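Local coordinates for protein periplasmic beta-glucosidase (Pseudomonas aeruginosa, PDB 6R5T) that probably hydrolyses terminal, non-reducing beta-D-glucosyl residues of beta-glucosides in the periplasm, releasing beta-D-glucose, as a family 3 glycoside hydrolase, at residues Arg24-Gly29 / Glu35-Asp40; Ser9-Met14 / Arg312-Val317; Asp273-Ala278 / Pro297-Ala302; Thr52-Asp57 / Phe342-Glu347. The protein carries 1 engineered substitution. All blocks are in the same frame, centred on the assembly; numbering follows the deposited sequence.

Contact 1. Residues Arg24-Gly29 / Glu35-Asp40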
loop_
_atom_site.group_PDB
_atom_site.type_symbol
_atom_site.label_atom_id
_atom_site.label_comp_id
_atom_site.label_asym_id
_atom_site.label_seq_id
_atom_site.Cartn_x
_atom_site.Cartn_y
_atom_site.Cartn_z
ATOM N N ARG A 24 30.269 -16.241 14.772
ATOM C CA ARG A 24 29.822 -15.223 15.732
ATOM C C ARG A 24 30.334 -13.860 15.316
ATOM O O ARG A 24 31.561 -13.665 15.220
ATOM C CB ARG A 24 30.338 -15.585 17.115
ATOM C CG ARG A 24 29.787 -14.697 18.194
ATOM C CD ARG A 24 30.164 -15.254 19.541
ATOM N NE ARG A 24 29.750 -14.391 20.622
ATOM C CZ ARG A 24 30.468 -14.105 21.699
ATOM N NH1 ARG A 24 31.674 -14.617 21.835
ATOM N NH2 ARG A 24 29.987 -13.302 22.636
ATOM N N LEU A 25 29.390 -12.942 15.028
ATOM C CA LEU A 25 29.692 -11.553 14.644
ATOM C C LEU A 25 29.157 -10.643 15.742
ATOM O O LEU A 25 27.959 -10.677 16.001
ATOM C CB LEU A 25 29.001 -11.286 13.315
ATOM C CG LEU A 25 28.935 -9.839 12.868
ATOM C CD1 LEU A 25 30.317 -9.289 12.657
ATOM C CD2 LEU A 25 28.119 -9.744 11.556
ATOM N N VAL A 26 30.029 -9.874 16.370
ATOM C CA VAL A 26 29.632 -9.083 17.560
ATOM C C VAL A 26 30.223 -7.684 17.498
ATOM O O VAL A 26 31.187 -7.449 16.790
ATOM C CB VAL A 26 30.051 -9.778 18.867
ATOM C CG1 VAL A 26 29.226 -11.002 19.127
ATOM C CG2 VAL A 26 31.522 -10.116 18.841
ATOM N N SER A 27 29.629 -6.794 18.288
ATOM C CA SER A 27 30.124 -5.408 18.468
ATOM C C SER A 27 30.377 -5.196 19.961
ATOM O O SER A 27 29.645 -5.767 20.772
ATOM C CB SER A 27 29.143 -4.389 17.977
ATOM O OG SER A 27 27.886 -4.563 18.607
ATOM N N VAL A 28 31.272 -4.287 20.275
ATOM C CA VAL A 28 31.458 -3.816 21.674
ATOM C C VAL A 28 30.198 -3.050 22.065
ATOM O O VAL A 28 29.750 -2.182 21.300
ATOM C CB VAL A 28 32.699 -2.958 21.838
ATOM C CG1 VAL A 28 32.820 -2.459 23.268
ATOM C CG2 VAL A 28 33.925 -3.713 21.443
ATOM N N GLY A 29 29.640 -3.384 23.200
ATOM C CA GLY A 29 28.399 -2.751 23.671
ATOM C C GLY A 29 28.034 -3.237 25.051
ATOM O O GLY A 29 28.753 -4.050 25.636
ATOM N N GLU A 35 36.230 -6.072 27.553
ATOM C CA GLU A 35 37.226 -7.024 28.127
ATOM C C GLU A 35 36.703 -8.451 27.903
ATOM O O GLU A 35 37.514 -9.320 27.594
ATOM C CB GLU A 35 37.516 -6.818 29.619
ATOM C CG GLU A 35 37.961 -5.424 30.061
ATOM C CD GLU A 35 38.700 -4.519 29.082
ATOM O OE1 GLU A 35 39.694 -4.982 28.474
ATOM O OE2 GLU A 35 38.281 -3.331 28.937
ATOM N N ALA A 36 35.404 -8.693 28.080
ATOM C CA ALA A 36 34.782 -10.024 27.866
ATOM C C ALA A 36 34.953 -10.407 26.397
ATOM O O ALA A 36 35.302 -11.554 26.098
ATOM C CB ALA A 36 33.319 -10.026 28.261
ATOM N N LEU A 37 34.782 -9.457 25.492
ATOM C CA LEU A 37 34.940 -9.737 24.057
ATOM C C LEU A 37 36.397 -10.115 23.752
ATOM O O LEU A 37 36.651 -11.088 23.015
ATOM C CB LEU A 37 34.486 -8.498 23.290
ATOM C CG LEU A 37 34.148 -8.732 21.831
ATOM C CD1 LEU A 37 33.281 -7.592 21.276
ATOM C CD2 LEU A 37 35.421 -8.880 21.036
ATOM N N MET A 38 37.349 -9.387 24.301
ATOM C CA MET A 38 38.781 -9.678 24.095
ATOM C C MET A 38 39.090 -11.093 24.605
ATOM O O MET A 38 39.809 -11.825 23.916
ATOM C CB MET A 38 39.655 -8.697 24.878
ATOM C CG MET A 38 39.306 -7.257 24.720
ATOM S SD MET A 38 40.452 -6.467 23.624
ATOM C CE MET A 38 39.862 -7.299 22.167
ATOM N N ALA A 39 38.538 -11.508 25.732
ATOM C CA ALA A 39 38.780 -12.866 26.286
ATOM C C ALA A 39 38.176 -13.889 25.328
ATOM O O ALA A 39 38.787 -14.922 25.077
ATOM C CB ALA A 39 38.189 -13.009 27.661
ATOM N N ASP A 40 37.019 -13.574 24.751
ATOM C CA ASP A 40 36.373 -14.515 23.810
ATOM C C ASP A 40 37.205 -14.625 22.548
ATOM O O ASP A 40 37.294 -15.739 21.997
ATOM C CB ASP A 40 34.928 -14.119 23.505
ATOM C CG ASP A 40 33.931 -14.547 24.564
ATOM O OD1 ASP A 40 34.341 -15.168 25.569
ATOM O OD2 ASP A 40 32.735 -14.242 24.382
HETATM O O HOH W 1 31.369 -12.233 25.632
#
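Segments 24-29 and 35-40 come nearest at Val28 and Leu37, whose CA atoms are 7.3 Å apart; at the other end Arg24 CA and Asp40 CA stand 10.4 Å apart, a gap bridged by the extended Arg24 and the short Asp40. Strand 24-26 and helix 34-42 are the first strand and the helix of a beta-alpha-beta unit that strand 48-50 completes, in the TIM-barrel-like N-terminal domain of family 3 glycoside hydrolases. Leu37 is the apolar link. Its CD1 sits between two valine methyls, 3.9 Å from Val26 CG2 and 3.9 Å from Val28 CG2; the Val26 and Leu37 side chains run past each other in opposite directions, whereas Val28 crosses Leu37 at about a right angle. Leu37 also rests on Ile49 of the next strand, so the helix is packed against both strands of the unit. The polar link lies nearer the C-terminal end of the helix. Arg24, extended from CG to NE with CG anti to the backbone N (chi1 -173°), reaches across to Asp40 in a salt bridge, while its NE pairs with Asp290. The guanidinium and carboxylate planes are 59° apart. Arg24 NH1 donates to Asp40 OD2 at 2.8 Å, close to the guanidinium plane but from above the carboxylate plane. That same OD2 accepts a weak bond from Arg24 NH2 and a further one from a water 2.7 Å away.

Contact 2. Residues Ser9-Met14 / Arg312-Val317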
loop_
_atom_site.group_PDB
_atom_site.type_symbol
_atom_site.label_atom_id
_atom_site.label_comp_id
_atom_site.label_asym_id
_atom_site.label_seq_id
_atom_site.Cartn_x
_atom_site.Cartn_y
_atom_site.Cartn_z
ATOM N N SER A 9 41.905 -28.132 4.701
ATOM C CA SER A 9 42.986 -28.525 5.631
ATOM C C SER A 9 42.723 -27.810 6.952
ATOM O O SER A 9 42.786 -28.449 8.023
ATOM C CB SER A 9 44.357 -28.212 5.084
ATOM O OG SER A 9 45.377 -28.305 6.097
ATOM N N LEU A 10 42.397 -26.514 6.898
ATOM C CA LEU A 10 42.115 -25.775 8.147
ATOM C C LEU A 10 40.888 -26.363 8.843
ATOM O O LEU A 10 40.927 -26.584 10.084
ATOM C CB LEU A 10 41.943 -24.283 7.870
ATOM C CG LEU A 10 41.623 -23.433 9.095
ATOM C CD1 LEU A 10 42.637 -23.606 10.204
ATOM C CD2 LEU A 10 41.665 -21.978 8.673
ATOM N N MET A 11 39.790 -26.616 8.125
ATOM C CA MET A 11 38.566 -27.145 8.778
ATOM C C MET A 11 38.785 -28.548 9.366
ATOM O O MET A 11 38.143 -28.830 10.348
ATOM C CB MET A 11 37.409 -27.149 7.782
ATOM C CG MET A 11 36.972 -25.724 7.599
ATOM S SD MET A 11 35.509 -25.557 6.615
ATOM C CE MET A 11 34.277 -26.360 7.639
ATOM N N ALA A 12 39.674 -29.347 8.784
ATOM C CA ALA A 12 40.001 -30.695 9.318
ATOM C C ALA A 12 40.684 -30.551 10.678
ATOM O O ALA A 12 40.731 -31.541 11.409
ATOM C CB ALA A 12 40.860 -31.498 8.336
ATOM N N ARG A 13 41.218 -29.387 11.019
ATOM C CA ARG A 13 41.900 -29.165 12.312
ATOM C C ARG A 13 40.909 -28.708 13.388
ATOM O O ARG A 13 41.283 -28.620 14.580
ATOM C CB ARG A 13 42.991 -28.104 12.161
ATOM C CG ARG A 13 44.021 -28.369 11.074
ATOM C CD ARG A 13 45.086 -27.284 11.025
ATOM N NE ARG A 13 45.785 -27.305 12.278
ATOM C CZ ARG A 13 46.746 -26.488 12.667
ATOM N NH1 ARG A 13 47.167 -25.546 11.852
ATOM N NH2 ARG A 13 47.256 -26.632 13.879
ATOM N N MET A 14 39.711 -28.259 12.983
ATOM C CA MET A 14 38.853 -27.465 13.885
ATOM C C MET A 14 37.854 -28.349 14.611
ATOM O O MET A 14 37.199 -29.185 14.004
ATOM C CB MET A 14 38.114 -26.376 13.090
ATOM C CG MET A 14 39.070 -25.363 12.567
ATOM S SD MET A 14 38.260 -24.236 11.359
ATOM C CE MET A 14 37.316 -23.229 12.513
ATOM N N ARG A 312 29.058 -25.837 6.375
ATOM C CA ARG A 312 28.748 -24.920 5.245
ATOM C C ARG A 312 29.014 -23.505 5.732
ATOM O O ARG A 312 29.706 -22.752 5.036
ATOM C CB ARG A 312 27.277 -25.065 4.856
ATOM C CG ARG A 312 26.836 -24.124 3.743
ATOM C CD ARG A 312 25.327 -23.900 3.843
ATOM N NE ARG A 312 25.083 -22.821 4.830
ATOM C CZ ARG A 312 24.206 -22.878 5.828
ATOM N NH1 ARG A 312 23.463 -23.976 6.003
ATOM N NH2 ARG A 312 24.073 -21.830 6.633
ATOM N N ALA A 313 28.497 -23.197 6.914
ATOM C CA ALA A 313 28.513 -21.851 7.510
ATOM C C ALA A 313 29.957 -21.454 7.775
ATOM O O ALA A 313 30.422 -20.370 7.392
ATOM C CB ALA A 313 27.650 -21.818 8.726
ATOM N N CYS A 314 30.726 -22.364 8.405
ATOM C CA CYS A 314 32.138 -22.103 8.721
ATOM C C CYS A 314 32.976 -21.938 7.448
ATOM O O CYS A 314 33.763 -20.997 7.363
ATOM C CB CYS A 314 32.647 -23.261 9.567
ATOM S SG CYS A 314 34.363 -22.990 10.070
ATOM N N ARG A 315 32.792 -22.802 6.449
ATOM C CA ARG A 315 33.534 -22.699 5.196
ATOM C C ARG A 315 33.316 -21.318 4.573
ATOM O O ARG A 315 34.265 -20.722 4.117
ATOM C CB ARG A 315 33.141 -23.790 4.202
ATOM C CG ARG A 315 33.778 -23.668 2.828
ATOM C CD ARG A 315 32.891 -22.867 1.842
ATOM N NE ARG A 315 33.632 -22.381 0.681
ATOM C CZ ARG A 315 33.316 -21.317 -0.058
ATOM N NH1 ARG A 315 32.261 -20.556 0.222
ATOM N NH2 ARG A 315 34.099 -20.983 -1.069
ATOM N N ASP A 316 32.088 -20.811 4.634
ATOM C CA ASP A 316 31.802 -19.503 4.023
ATOM C C ASP A 316 32.544 -18.402 4.775
ATOM O O ASP A 316 33.046 -17.461 4.119
ATOM C CB ASP A 316 30.289 -19.279 3.947
ATOM C CG ASP A 316 29.540 -20.157 2.968
ATOM O OD1 ASP A 316 30.208 -20.836 2.166
ATOM O OD2 ASP A 316 28.272 -20.176 3.052
ATOM N N VAL A 317 32.624 -18.472 6.110
ATOM C CA VAL A 317 33.366 -17.438 6.856
ATOM C C VAL A 317 34.855 -17.509 6.471
ATOM O O VAL A 317 35.474 -16.465 6.218
ATOM C CB VAL A 317 33.149 -17.601 8.364
ATOM C CG1 VAL A 317 34.059 -16.657 9.132
ATOM C CG2 VAL A 317 31.674 -17.341 8.708
#
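Sulfur and methyl groups carry this contact, in which Met11 of helix 2-12 and Met14 in the turn that follows it meet Cys314 and Arg315 of helix 307-323. The latter is a helix of the TIM-barrel-like N-terminal domain, and the N-terminal helix 2-12 packs on it. No hydrogen bond passes between the two segments, whose backbones come nearest at 7.6 Å between Met11 CA and Arg315 CA. Met11 lays its thioether on the backbone of the other helix: Met11 SD is 3.8 Å from Arg315 CA, and Met11 CE lies 4.0 Å from Cys314 CB. Each methionine bends at its last torsion, and both terminal methyls turn to Cys314. Met14 CE meets Cys314 SG at 3.8 Å, while Met11 CE is somewhat farther from the same sulfur. The charged interactions involve the far end of Arg315, away from the methionines. Arg315 gives the contact its CB, then bends at chi2 (-92°); its NH1 donates to Asp316 OD1 over 2.8 Å, in the guanidinium plane, and on the anti side of the carboxylate but tilted 29° out of its plane. Arg315 NH2 also pairs with Glu4 of helix 2-12. Around the contact, Lys19 of helix 16-22 touches both Met14 and Cys314, and Leu318 of helix 307-323 touches both methionines. Farther along helix 307-323, Asp316 and Val317 pack on Leu251 of barrel strand 251-253.

Contact 3. Residues Asp273-Ala278 / Pro297-Ala302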
loop_
_atom_site.group_PDB
_atom_site.type_symbol
_atom_site.label_atom_id
_atom_site.label_comp_id
_atom_site.label_asym_id
_atom_site.label_seq_id
_atom_site.Cartn_x
_atom_site.Cartn_y
_atom_site.Cartn_z
ATOM N N ASP A 273 14.841 -23.354 18.733
ATOM C CA ASP A 273 14.116 -23.578 17.448
ATOM C C ASP A 273 14.447 -22.428 16.496
ATOM O O ASP A 273 14.620 -22.691 15.320
ATOM C CB ASP A 273 12.620 -23.725 17.701
ATOM C CG ASP A 273 12.270 -25.012 18.432
ATOM O OD1 ASP A 273 13.129 -25.946 18.451
ATOM O OD2 ASP A 273 11.161 -25.073 19.014
ATOM N N ALA A 274 14.602 -21.199 16.981
ATOM C CA ALA A 274 14.980 -20.091 16.076
ATOM C C ALA A 274 16.343 -20.352 15.432
ATOM O O ALA A 274 16.546 -20.169 14.191
ATOM C CB ALA A 274 14.945 -18.796 16.824
ATOM N N THR A 275 17.306 -20.831 16.241
ATOM C CA THR A 275 18.662 -21.091 15.745
ATOM C C THR A 275 18.620 -22.172 14.648
ATOM O O THR A 275 19.278 -22.040 13.593
ATOM C CB THR A 275 19.538 -21.542 16.927
ATOM O OG1 THR A 275 19.577 -20.496 17.898
ATOM C CG2 THR A 275 20.924 -21.876 16.453
ATOM N N ARG A 276 17.834 -23.239 14.894
ATOM C CA ARG A 276 17.706 -24.348 13.920
ATOM C C ARG A 276 17.167 -23.798 12.579
ATOM O O ARG A 276 17.742 -24.074 11.520
ATOM C CB ARG A 276 16.795 -25.445 14.468
ATOM C CG ARG A 276 16.674 -26.569 13.460
ATOM C CD ARG A 276 15.675 -27.673 13.745
ATOM N NE ARG A 276 14.540 -27.199 14.517
ATOM C CZ ARG A 276 13.408 -26.722 14.011
ATOM N NH1 ARG A 276 13.223 -26.637 12.702
ATOM N NH2 ARG A 276 12.466 -26.316 14.842
ATOM N N LEU A 277 16.126 -22.980 12.669
ATOM C CA LEU A 277 15.490 -22.434 11.437
ATOM C C LEU A 277 16.507 -21.596 10.665
ATOM O O LEU A 277 16.592 -21.748 9.456
ATOM C CB LEU A 277 14.267 -21.610 11.801
ATOM C CG LEU A 277 13.084 -22.391 12.335
ATOM C CD1 LEU A 277 11.986 -21.459 12.811
ATOM C CD2 LEU A 277 12.559 -23.353 11.288
ATOM N N ALA A 278 17.245 -20.722 11.333
ATOM C CA ALA A 278 18.175 -19.800 10.640
ATOM C C ALA A 278 19.317 -20.575 9.974
ATOM O O ALA A 278 19.608 -20.361 8.813
ATOM C CB ALA A 278 18.692 -18.792 11.613
ATOM N N PRO A 297 25.578 -26.403 19.442
ATOM C CA PRO A 297 26.077 -27.692 19.966
ATOM C C PRO A 297 24.942 -28.613 20.428
ATOM O O PRO A 297 24.958 -29.837 20.044
ATOM C CB PRO A 297 27.024 -27.267 21.109
ATOM C CG PRO A 297 27.445 -25.844 20.726
ATOM C CD PRO A 297 26.179 -25.255 20.115
ATOM N N LYS A 298 23.968 -28.046 21.144
ATOM C CA LYS A 298 22.790 -28.817 21.636
ATOM C C LYS A 298 21.996 -29.332 20.450
ATOM O O LYS A 298 21.559 -30.509 20.450
ATOM C CB LYS A 298 21.969 -27.992 22.620
ATOM C CG LYS A 298 22.565 -27.982 24.026
ATOM C CD LYS A 298 21.775 -27.131 24.997
ATOM C CE LYS A 298 22.374 -27.060 26.388
ATOM N NZ LYS A 298 21.566 -26.177 27.255
ATOM N N LEU A 299 21.743 -28.464 19.460
ATOM C CA LEU A 299 20.974 -28.899 18.286
ATOM C C LEU A 299 21.645 -30.069 17.589
ATOM O O LEU A 299 20.959 -31.022 17.133
ATOM C CB LEU A 299 20.803 -27.718 17.339
ATOM C CG LEU A 299 19.814 -26.654 17.805
ATOM C CD1 LEU A 299 19.961 -25.389 16.981
ATOM C CD2 LEU A 299 18.389 -27.172 17.717
ATOM N N LEU A 300 22.942 -29.975 17.424
ATOM C CA LEU A 300 23.663 -31.017 16.667
ATOM C C LEU A 300 23.599 -32.348 17.447
ATOM O O LEU A 300 23.275 -33.394 16.828
ATOM C CB LEU A 300 25.107 -30.589 16.461
ATOM C CG LEU A 300 25.937 -31.622 15.678
ATOM C CD1 LEU A 300 25.413 -31.888 14.265
ATOM C CD2 LEU A 300 27.384 -31.189 15.586
ATOM N N ALA A 301 23.829 -32.282 18.753
ATOM C CA ALA A 301 23.851 -33.480 19.642
ATOM C C ALA A 301 22.483 -34.175 19.632
ATOM O O ALA A 301 22.436 -35.418 19.704
ATOM C CB ALA A 301 24.274 -33.048 21.022
ATOM N N ALA A 302 21.397 -33.414 19.513
ATOM C CA ALA A 302 20.013 -33.944 19.463
ATOM C C ALA A 302 19.633 -34.423 18.053
ATOM O O ALA A 302 18.515 -34.911 17.884
ATOM C CB ALA A 302 19.055 -32.903 19.980
#
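Leu299 reaches from helix 291-301 to helix 271-281 and buries more surface here than any other residue, its two methyls resting against Thr275 and Arg276. This is helix-to-helix packing in the TIM-barrel-like N-terminal domain, joining helices that come before and after barrel strand 286-287 in the chain. The backbones come nearest at 7.1 Å, between Arg276 CA and Leu299 CA, and Leu299 alone from its segment makes the contact across the gap. With CG anti to its own carbonyl carbon (chi1 -73°), Leu299 wedges CD1 against both Thr275 and Arg276, while CD2 meets Arg276 alone. Leu299 CD1 lies 3.7 Å from Thr275 CG2 and equally close to the backbone N of Arg276, a contact with the helix main chain itself. Leu299 CD2 turns to the aliphatic root of the arginine, 4.0 Å from Arg276 CB. Thr275 presents its methyl and not its hydroxyl: CG2 is anti to the backbone N, and OG1, near the N, is satisfied within its own helix by a hydrogen bond with the carbonyl oxygen of Glu271, one helical turn back. Leu291, Tyr292 and Leu296 also touch Thr275, and Ile305 packs on both Arg276 and Leu299, which extends the apolar seam past the end of helix 291-301. Beyond its CB, Arg276 takes no further part in the contact with Leu299. The chain bends and brings the guanidinium back over its own helix, where Arg276 NH2 makes a long salt bridge to Asp273 OD1 at 3.7 Å, the carboxylate oxygen lying at the guanidinium edge.

Contact 4. Residues Thr52-Asp57 / Phe342-Glu347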
loop_
_atom_site.group_PDB
_atom_site.type_symbol
_atom_site.label_atom_id
_atom_site.label_comp_id
_atom_site.label_asym_id
_atom_site.label_seq_id
_atom_site.Cartn_x
_atom_site.Cartn_y
_atom_site.Cartn_z
ATOM N N THR A 52 33.846 -1.464 15.252
ATOM C CA THR A 52 35.190 -1.017 15.723
ATOM C C THR A 52 35.934 -0.496 14.499
ATOM O O THR A 52 36.085 -1.262 13.550
ATOM C CB THR A 52 35.932 -2.174 16.419
ATOM O OG1 THR A 52 35.214 -2.455 17.614
ATOM C CG2 THR A 52 37.378 -1.870 16.674
ATOM N N VAL A 53 36.348 0.779 14.474
ATOM C CA VAL A 53 36.592 1.446 13.164
ATOM C C VAL A 53 37.879 2.276 13.100
ATOM O O VAL A 53 37.983 3.110 12.193
ATOM C CB VAL A 53 35.395 2.347 12.798
ATOM C CG1 VAL A 53 34.118 1.502 12.748
ATOM C CG2 VAL A 53 35.260 3.497 13.761
ATOM N N THR A 54 38.787 2.114 14.045
ATOM C CA THR A 54 40.075 2.844 13.977
ATOM C C THR A 54 41.222 1.844 14.012
ATOM O O THR A 54 41.068 0.776 14.600
ATOM C CB THR A 54 40.240 3.887 15.077
ATOM O OG1 THR A 54 40.505 3.200 16.294
ATOM C CG2 THR A 54 39.014 4.762 15.239
ATOM N N ARG A 55 42.316 2.219 13.398
ATOM C CA ARG A 55 43.485 1.309 13.284
ATOM C C ARG A 55 43.911 0.807 14.666
ATOM O O ARG A 55 44.072 -0.402 14.855
ATOM C CB ARG A 55 44.660 1.958 12.563
ATOM C CG ARG A 55 45.909 1.096 12.710
ATOM C CD ARG A 55 47.103 1.837 12.206
ATOM N NE ARG A 55 47.133 1.875 10.762
ATOM C CZ ARG A 55 48.214 2.174 10.040
ATOM N NH1 ARG A 55 49.381 2.444 10.627
ATOM N NH2 ARG A 55 48.136 2.132 8.732
ATOM N N PRO A 56 44.144 1.670 15.681
ATOM C CA PRO A 56 44.569 1.148 16.980
ATOM C C PRO A 56 43.580 0.168 17.618
ATOM O O PRO A 56 43.986 -0.794 18.266
ATOM C CB PRO A 56 44.819 2.371 17.874
ATOM C CG PRO A 56 44.507 3.590 17.021
ATOM C CD PRO A 56 44.209 3.143 15.597
ATOM N N ASP A 57 42.292 0.430 17.482
ATOM C CA ASP A 57 41.239 -0.407 18.113
ATOM C C ASP A 57 41.120 -1.740 17.377
ATOM O O ASP A 57 41.009 -2.791 18.062
ATOM C CB ASP A 57 39.893 0.288 18.063
ATOM C CG ASP A 57 39.795 1.507 18.944
ATOM O OD1 ASP A 57 40.523 1.539 19.950
ATOM O OD2 ASP A 57 38.952 2.377 18.606
ATOM N N PHE A 342 48.766 8.342 14.687
ATOM C CA PHE A 342 48.278 9.461 13.847
ATOM C C PHE A 342 46.869 9.820 14.287
ATOM O O PHE A 342 46.234 9.067 15.059
ATOM C CB PHE A 342 48.354 9.111 12.361
ATOM C CG PHE A 342 47.525 7.911 11.961
ATOM C CD1 PHE A 342 48.000 6.615 12.140
ATOM C CD2 PHE A 342 46.241 8.075 11.454
ATOM C CE1 PHE A 342 47.228 5.515 11.784
ATOM C CE2 PHE A 342 45.466 6.975 11.105
ATOM C CZ PHE A 342 45.955 5.694 11.267
ATOM N N ASP A 343 46.408 10.974 13.802
ATOM C CA ASP A 343 45.035 11.448 14.099
ATOM C C ASP A 343 44.111 10.836 13.036
ATOM O O ASP A 343 44.292 11.118 11.834
ATOM C CB ASP A 343 44.978 12.974 14.121
ATOM C CG ASP A 343 43.584 13.542 14.341
ATOM O OD1 ASP A 343 42.656 12.757 14.709
ATOM O OD2 ASP A 343 43.430 14.761 14.121
ATOM N N THR A 344 43.260 9.911 13.447
ATOM C CA THR A 344 42.310 9.233 12.528
ATOM C C THR A 344 41.505 10.306 11.773
ATOM O O THR A 344 41.247 10.119 10.574
ATOM C CB THR A 344 41.433 8.237 13.277
ATOM O OG1 THR A 344 42.271 7.122 13.610
ATOM C CG2 THR A 344 40.290 7.740 12.411
ATOM N N ASN A 345 41.212 11.412 12.415
ATOM C CA ASN A 345 40.302 12.436 11.843
ATOM C C ASN A 345 41.089 13.607 11.260
ATOM O O ASN A 345 40.485 14.675 11.012
ATOM C CB ASN A 345 39.314 12.886 12.898
ATOM C CG ASN A 345 38.382 11.776 13.302
ATOM O OD1 ASN A 345 38.312 11.430 14.490
ATOM N ND2 ASN A 345 37.700 11.192 12.323
ATOM N N ALA A 346 42.382 13.434 10.990
ATOM C CA ALA A 346 43.160 14.522 10.363
ATOM C C ALA A 346 42.508 14.987 9.056
ATOM O O ALA A 346 42.111 14.159 8.205
ATOM C CB ALA A 346 44.585 14.102 10.093
ATOM N N GLU A 347 42.571 16.288 8.810
ATOM C CA GLU A 347 42.129 16.889 7.528
ATOM C C GLU A 347 42.810 16.252 6.344
ATOM O O GLU A 347 42.170 16.091 5.305
ATOM C CB GLU A 347 42.505 18.365 7.437
ATOM C CG GLU A 347 41.432 19.247 7.897
ATOM C CD GLU A 347 40.119 19.203 7.098
ATOM O OE1 GLU A 347 40.086 19.334 5.821
ATOM O OE2 GLU A 347 39.189 19.184 7.799
HETATM O O HOH W 2 42.438 4.764 12.009
#
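Phe342 meets Arg55 with the rim of its ring, CE1 lying over one face of the guanidinium. The contact joins the N-terminus of helix 55-65, in the TIM-barrel-like N-terminal domain, to the surface loop between helices 307-323 and 352-362. The ring and guanidinium planes are almost perpendicular, 86° apart, and the ring atom sits toward the margin of the guanidinium. From the phenylalanine's side the arginine chain is at the ring edge: Arg55 CD is 3.7 Å from Phe342 CE1, close to the ring plane, so the pi face is not what receives the cation. Phe342 CG lies between the backbone N and the carbonyl carbon (chi1 61°), which swings the ring toward Arg55. Bent at chi3 (-75°), the arginine chain sets its guanidinium with one face to the ring edge, and NH1 also makes a salt bridge to Asp339. Beside this pair Thr54 and Thr344 come together loosely, Thr54 CB being 4.1 Å from Thr344 OG1. Thr54 is the N-cap residue of the helix, and its OG1 gives Asp57 OD2 a weak hydrogen bond. In the loop, Asp343 starts a type I turn ending at Ala346; Asp343 OD1 also accepts from Asn345 N at 3.0 Å, an Asx turn with Thr344 at its centre. One water bridges the segments: it accepts from Arg55 N at 2.9 Å, in the first turn of the helix, and is hydrogen-bonded to Thr344 OG1 at 2.9 Å.

How the contacts relate
From the N terminus, residues 9-14 open contact 2, which closes only at 312-317, after all eight strands of the barrel sheet; contacts 1 and 3 both fall within that span. Contact 1 closes a short loop inside the first beta-alpha-beta unit. Residues 52-57 then open contact 4, and contact 3 joins helices 271-281 and 291-301, which come before and after strand 286-287 in the chain. Contact 4 closes last, tying the start of helix 55-65 to the loop leading to helix 352-362, so it crosses contact 2 and encloses contact 3. Contacts 1 and 4 touch, Val28 CG2 lying 4.2 Å from Thr52 OG1. Contact 3 uses helix 291-301 and contact 2 the next helix, 307-323.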